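Local structure of GTPase-activating protein BEM3 (Saccharomyces cerevisiae S288C, 6FSF) at residues 200-212 / 221-233. The protein activates the GTPase activity of CDC42 and, less efficiently, RHO1, and binds phosphatidylinositol 3-phosphate, this piece being its tandem PX and PH domains. Numbering follows the deposited sequence.
Sequences RFGTRNGFLITEH and TKYYICTETSKER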
loop_
_atom_site.group_PDB
_atom_site.type_symbol
_atom_site.label_atom_id
_atom_site.label_comp_id
_atom_site.label_asym_id
_atom_site.label_seq_id
_atom_site.Cartn_x
_atom_site.Cartn_y
_atom_site.Cartn_z
ATOM N N ARG A 200 -8.846 21.041 3.649
ATOM C CA ARG A 200 -9.949 20.692 2.763
ATOM C C ARG A 200 -9.552 19.714 1.663
ATOM O O ARG A 200 -10.404 19.365 0.837
ATOM C CB ARG A 200 -10.546 21.959 2.144
ATOM C CG ARG A 200 -9.597 22.759 1.259
ATOM C CD ARG A 200 -10.253 24.061 0.809
ATOM N NE ARG A 200 -9.484 24.758 -0.226
ATOM C CZ ARG A 200 -8.551 25.675 0.022
ATOM N NH1 ARG A 200 -8.256 26.005 1.277
ATOM N NH2 ARG A 200 -7.910 26.259 -0.985
ATOM N N PHE A 201 -8.301 19.258 1.629
ATOM C CA PHE A 201 -7.848 18.298 0.632
ATOM C C PHE A 201 -7.546 16.925 1.215
ATOM O O PHE A 201 -7.203 16.011 0.460
ATOM C CB PHE A 201 -6.605 18.831 -0.090
ATOM C CG PHE A 201 -6.776 20.210 -0.657
ATOM C CD1 PHE A 201 -7.590 20.425 -1.756
ATOM C CD2 PHE A 201 -6.111 21.289 -0.099
ATOM C CE1 PHE A 201 -7.747 21.692 -2.282
ATOM C CE2 PHE A 201 -6.261 22.558 -0.622
ATOM C CZ PHE A 201 -7.080 22.760 -1.715
ATOM N N GLY A 202 -7.663 16.751 2.529
ATOM C CA GLY A 202 -7.324 15.481 3.139
ATOM C C GLY A 202 -5.838 15.208 3.174
ATOM O O GLY A 202 -5.426 14.041 3.154
ATOM N N THR A 203 -5.021 16.261 3.223
ATOM C CA THR A 203 -3.575 16.100 3.218
ATOM C C THR A 203 -3.117 15.331 4.451
ATOM O O THR A 203 -3.606 15.555 5.563
ATOM C CB THR A 203 -2.903 17.471 3.162
ATOM O OG1 THR A 203 -3.319 18.162 1.979
ATOM C CG2 THR A 203 -1.386 17.323 3.133
ATOM N N ARG A 204 -2.179 14.410 4.241
ATOM C CA ARG A 204 -1.625 13.620 5.327
ATOM C C ARG A 204 -0.289 13.055 4.875
ATOM O O ARG A 204 -0.144 12.648 3.719
ATOM C CB ARG A 204 -2.577 12.498 5.747
ATOM C CG ARG A 204 -2.152 11.765 6.997
ATOM C CD ARG A 204 -3.311 10.993 7.592
ATOM N NE ARG A 204 -2.969 10.430 8.893
ATOM C CZ ARG A 204 -2.863 11.146 10.008
ATOM N NH1 ARG A 204 -3.063 12.457 9.976
ATOM N NH2 ARG A 204 -2.550 10.552 11.151
ATOM N N ASN A 205 0.679 13.032 5.795
ATOM C CA ASN A 205 2.049 12.624 5.483
ATOM C C ASN A 205 2.593 13.429 4.308
ATOM O O ASN A 205 3.306 12.911 3.448
ATOM C CB ASN A 205 2.125 11.124 5.188
ATOM C CG ASN A 205 1.498 10.281 6.278
ATOM O OD1 ASN A 205 1.613 10.589 7.465
ATOM N ND2 ASN A 205 0.827 9.210 5.880
ATOM N N GLY A 206 2.246 14.713 4.268
ATOM C CA GLY A 206 2.516 15.515 3.094
ATOM C C GLY A 206 3.584 16.576 3.258
ATOM O O GLY A 206 3.934 16.964 4.376
ATOM N N PHE A 207 4.106 17.046 2.128
ATOM C CA PHE A 207 5.088 18.118 2.100
ATOM C C PHE A 207 4.935 18.880 0.792
ATOM O O PHE A 207 4.331 18.393 -0.167
ATOM C CB PHE A 207 6.516 17.585 2.264
ATOM C CG PHE A 207 6.816 16.379 1.419
ATOM C CD1 PHE A 207 6.721 15.103 1.952
ATOM C CD2 PHE A 207 7.197 16.520 0.095
ATOM C CE1 PHE A 207 6.997 13.991 1.178
ATOM C CE2 PHE A 207 7.476 15.413 -0.684
ATOM C CZ PHE A 207 7.375 14.147 -0.141
ATOM N N LEU A 208 5.491 20.088 0.763
ATOM C CA LEU A 208 5.376 20.984 -0.381
ATOM C C LEU A 208 6.750 21.234 -0.982
ATOM O O LEU A 208 7.698 21.567 -0.263
ATOM C CB LEU A 208 4.734 22.314 0.026
ATOM C CG LEU A 208 4.798 23.442 -1.006
ATOM C CD1 LEU A 208 4.107 23.022 -2.294
ATOM C CD2 LEU A 208 4.188 24.722 -0.455
ATOM N N ILE A 209 6.851 21.083 -2.300
ATOM C CA ILE A 209 8.063 21.393 -3.050
ATOM C C ILE A 209 7.771 22.603 -3.927
ATOM O O ILE A 209 6.906 22.546 -4.810
ATOM C CB ILE A 209 8.534 20.197 -3.892
ATOM C CG1 ILE A 209 8.780 18.980 -2.999
ATOM C CG2 ILE A 209 9.794 20.552 -4.661
ATOM C CD1 ILE A 209 9.359 17.789 -3.733
ATOM N N THR A 210 8.488 23.699 -3.682
ATOM C CA THR A 210 8.291 24.961 -4.395
ATOM C C THR A 210 9.516 25.218 -5.268
ATOM O O THR A 210 10.541 25.704 -4.783
ATOM C CB THR A 210 8.056 26.111 -3.420
ATOM O OG1 THR A 210 6.964 25.790 -2.549
ATOM C CG2 THR A 210 7.722 27.385 -4.178
ATOM N N GLU A 211 9.397 24.915 -6.559
ATOM C CA GLU A 211 10.522 24.971 -7.487
ATOM C C GLU A 211 10.608 26.353 -8.126
ATOM O O GLU A 211 9.637 26.828 -8.724
ATOM C CB GLU A 211 10.384 23.894 -8.563
ATOM C CG GLU A 211 11.621 23.719 -9.428
ATOM C CD GLU A 211 11.389 22.772 -10.588
ATOM O OE1 GLU A 211 10.332 22.883 -11.244
ATOM O OE2 GLU A 211 12.260 21.911 -10.839
ATOM N N HIS A 212 11.773 26.985 -8.010
ATOM C CA HIS A 212 11.994 28.300 -8.602
ATOM C C HIS A 212 12.815 28.192 -9.885
ATOM O O HIS A 212 12.406 27.534 -10.843
ATOM C CB HIS A 212 12.697 29.226 -7.607
ATOM C CG HIS A 212 12.003 29.329 -6.286
ATOM N ND1 HIS A 212 10.646 29.549 -6.172
ATOM C CD2 HIS A 212 12.477 29.247 -5.020
ATOM C CE1 HIS A 212 10.315 29.594 -4.894
ATOM N NE2 HIS A 212 11.408 29.415 -4.174
ATOM N N THR A 221 6.754 27.366 -8.736
ATOM C CA THR A 221 5.744 26.336 -8.933
ATOM C C THR A 221 5.727 25.435 -7.703
ATOM O O THR A 221 6.779 25.125 -7.140
ATOM C CB THR A 221 6.008 25.511 -10.199
ATOM O OG1 THR A 221 6.442 26.374 -11.255
ATOM C CG2 THR A 221 4.737 24.804 -10.641
ATOM N N LYS A 222 4.531 25.019 -7.294
ATOM C CA LYS A 222 4.333 24.286 -6.047
ATOM C C LYS A 222 3.709 22.927 -6.328
ATOM O O LYS A 222 2.677 22.845 -7.004
ATOM C CB LYS A 222 3.423 25.059 -5.091
ATOM C CG LYS A 222 3.665 26.552 -5.037
ATOM C CD LYS A 222 2.426 27.253 -4.506
ATOM C CE LYS A 222 2.787 28.336 -3.506
ATOM N NZ LYS A 222 1.568 28.895 -2.849
ATOM N N TYR A 223 4.327 21.868 -5.800
ATOM C CA TYR A 223 3.803 20.511 -5.902
ATOM C C TYR A 223 3.555 19.967 -4.501
ATOM O O TYR A 223 4.461 19.967 -3.665
ATOM C CB TYR A 223 4.763 19.572 -6.653
ATOM C CG TYR A 223 5.058 19.945 -8.100
ATOM C CD1 TYR A 223 4.451 21.028 -8.702
ATOM C CD2 TYR A 223 5.941 19.201 -8.863
ATOM C CE1 TYR A 223 4.722 21.375 -10.005
ATOM C CE2 TYR A 223 6.203 19.534 -10.181
ATOM C CZ TYR A 223 5.593 20.627 -10.744
ATOM O OH TYR A 223 5.852 20.978 -12.047
ATOM N N TYR A 224 2.338 19.496 -4.251
ATOM C CA TYR A 224 1.973 18.890 -2.975
ATOM C C TYR A 224 2.062 17.375 -3.110
ATOM O O TYR A 224 1.412 16.785 -3.980
ATOM C CB TYR A 224 0.571 19.323 -2.549
ATOM C CG TYR A 224 0.445 20.818 -2.359
ATOM C CD1 TYR A 224 0.633 21.399 -1.112
ATOM C CD2 TYR A 224 0.154 21.652 -3.433
ATOM C CE1 TYR A 224 0.525 22.767 -0.937
ATOM C CE2 TYR A 224 0.045 23.020 -3.267
ATOM C CZ TYR A 224 0.231 23.572 -2.017
ATOM O OH TYR A 224 0.123 24.933 -1.846
ATOM N N ILE A 225 2.875 16.750 -2.260
ATOM C CA ILE A 225 3.184 15.329 -2.361
ATOM C C ILE A 225 2.964 14.680 -1.002
ATOM O O ILE A 225 3.440 15.189 0.019
ATOM C CB ILE A 225 4.629 15.099 -2.844
ATOM C CG1 ILE A 225 4.833 15.728 -4.224
ATOM C CG2 ILE A 225 4.954 13.615 -2.872
ATOM C CD1 ILE A 225 6.283 15.939 -4.591
ATOM N N CYS A 226 2.249 13.558 -0.992
ATOM C CA CYS A 226 1.995 12.796 0.219
ATOM C C CYS A 226 2.459 11.358 0.029
ATOM O O CYS A 226 2.403 10.811 -1.076
ATOM C CB CYS A 226 0.507 12.813 0.588
ATOM S SG CYS A 226 -0.166 14.450 0.940
ATOM N N THR A 227 2.928 10.755 1.116
ATOM C CA THR A 227 3.285 9.346 1.135
ATOM C C THR A 227 2.167 8.536 1.780
ATOM O O THR A 227 1.243 9.075 2.390
ATOM C CB THR A 227 4.605 9.125 1.881
ATOM O OG1 THR A 227 4.578 9.821 3.133
ATOM C CG2 THR A 227 5.782 9.618 1.051
ATOM N N GLU A 228 2.262 7.213 1.640
ATOM C CA GLU A 228 1.235 6.341 2.196
ATOM C C GLU A 228 1.355 6.198 3.708
ATOM O O GLU A 228 0.350 5.946 4.382
ATOM C CB GLU A 228 1.294 4.967 1.527
ATOM C CG GLU A 228 0.931 4.992 0.054
ATOM C CD GLU A 228 0.841 3.605 -0.543
ATOM O OE1 GLU A 228 1.797 3.186 -1.227
ATOM O OE2 GLU A 228 -0.185 2.932 -0.315
ATOM N N THR A 229 2.558 6.356 4.254
ATOM C CA THR A 229 2.785 6.266 5.687
ATOM C C THR A 229 3.596 7.469 6.149
ATOM O O THR A 229 4.242 8.155 5.352
ATOM C CB THR A 229 3.520 4.973 6.073
ATOM O OG1 THR A 229 4.837 4.983 5.507
ATOM C CG2 THR A 229 2.765 3.752 5.566
ATOM N N SER A 230 3.551 7.720 7.459
ATOM C CA SER A 230 4.362 8.791 8.025
ATOM C C SER A 230 5.842 8.428 8.020
ATOM O O SER A 230 6.697 9.317 7.931
ATOM C CB SER A 230 3.893 9.117 9.443
ATOM O OG SER A 230 4.093 8.018 10.312
ATOM N N LYS A 231 6.162 7.134 8.114
ATOM C CA LYS A 231 7.555 6.716 8.011
ATOM C C LYS A 231 8.107 6.999 6.621
ATOM O O LYS A 231 9.258 7.425 6.475
ATOM C CB LYS A 231 7.694 5.228 8.341
ATOM C CG LYS A 231 9.118 4.708 8.196
ATOM C CD LYS A 231 9.194 3.197 8.317
ATOM C CE LYS A 231 10.636 2.724 8.213
ATOM N NZ LYS A 231 10.760 1.250 8.381
ATOM N N GLU A 232 7.295 6.770 5.587
ATOM C CA GLU A 232 7.740 7.045 4.226
ATOM C C GLU A 232 8.017 8.527 4.016
ATOM O O GLU A 232 8.897 8.884 3.225
ATOM C CB GLU A 232 6.702 6.542 3.223
ATOM C CG GLU A 232 7.019 5.174 2.645
ATOM C CD GLU A 232 8.181 5.215 1.672
ATOM O OE1 GLU A 232 8.022 5.804 0.581
ATOM O OE2 GLU A 232 9.255 4.670 2.003
ATOM N N ARG A 233 7.285 9.403 4.710
ATOM C CA ARG A 233 7.608 10.825 4.645
ATOM C C ARG A 233 8.963 11.104 5.280
ATOM O O ARG A 233 9.748 11.898 4.750
ATOM C CB ARG A 233 6.518 11.662 5.317
ATOM C CG ARG A 233 6.850 13.152 5.354
ATOM C CD ARG A 233 5.645 14.020 5.683
ATOM N NE ARG A 233 5.191 13.846 7.059
ATOM C CZ ARG A 233 4.283 14.619 7.645
ATOM N NH1 ARG A 233 3.732 15.624 6.977
ATOM N NH2 ARG A 233 3.926 14.390 8.901
#
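Arg233, in the first turn of helix 230-240, reaches back across the loop at Asn205 and hands NH1 to the carbonyl of Gly206. Arg233 NH1 lies 2.9 Å from Gly206 O. The acceptor sits at the guanidinium edge, 3° out of its plane, while one face of the group rests on Asn205 CA. CG stands anti to the backbone N (chi1 176°), and a bend at chi3 (69°) turns the end of the chain to the strand; NH1 also serves Ile193 O. With an alanine in place of Arg233, the Gly206 and Ile193 carbonyls would probably lose a shared donor, and a gap would be likely to open over Asn205. Further along, the Phe207 ring lies with its face over Ile225 O, and Phe207 CE2 comes 3.6 Å from Ile225 CB; the edge of the Phe207 ring, at CD1, meets the Arg233 CG methylene. Ile225 CD1 continues this layer to Ile209 CD1, 3.7 Å away. These strands, 206-211 and 221-226, form the antiparallel hairpin that leads into the C-terminal helix characteristic of PH domains, and paired backbone bonds run from Phe207-Ile225 to Glu211-Thr221. On the other face of the sheet Leu208 and Tyr224 run alongside each other in the same direction: Leu208 CD1 sits over the centre of the Tyr224 ring, 3.9 Å from its centroid, in a CH-pi contact. Where a side chain at Gly206 would run into Cys226 SG, the glycine lets the sulfur come to 3.6 Å from Gly206 CA. Asn205 O takes the Thr227 N-H from above the carbonyl plane, and Asn205 ND2 turns to Asp94 in helix 90-107 of the PX domain.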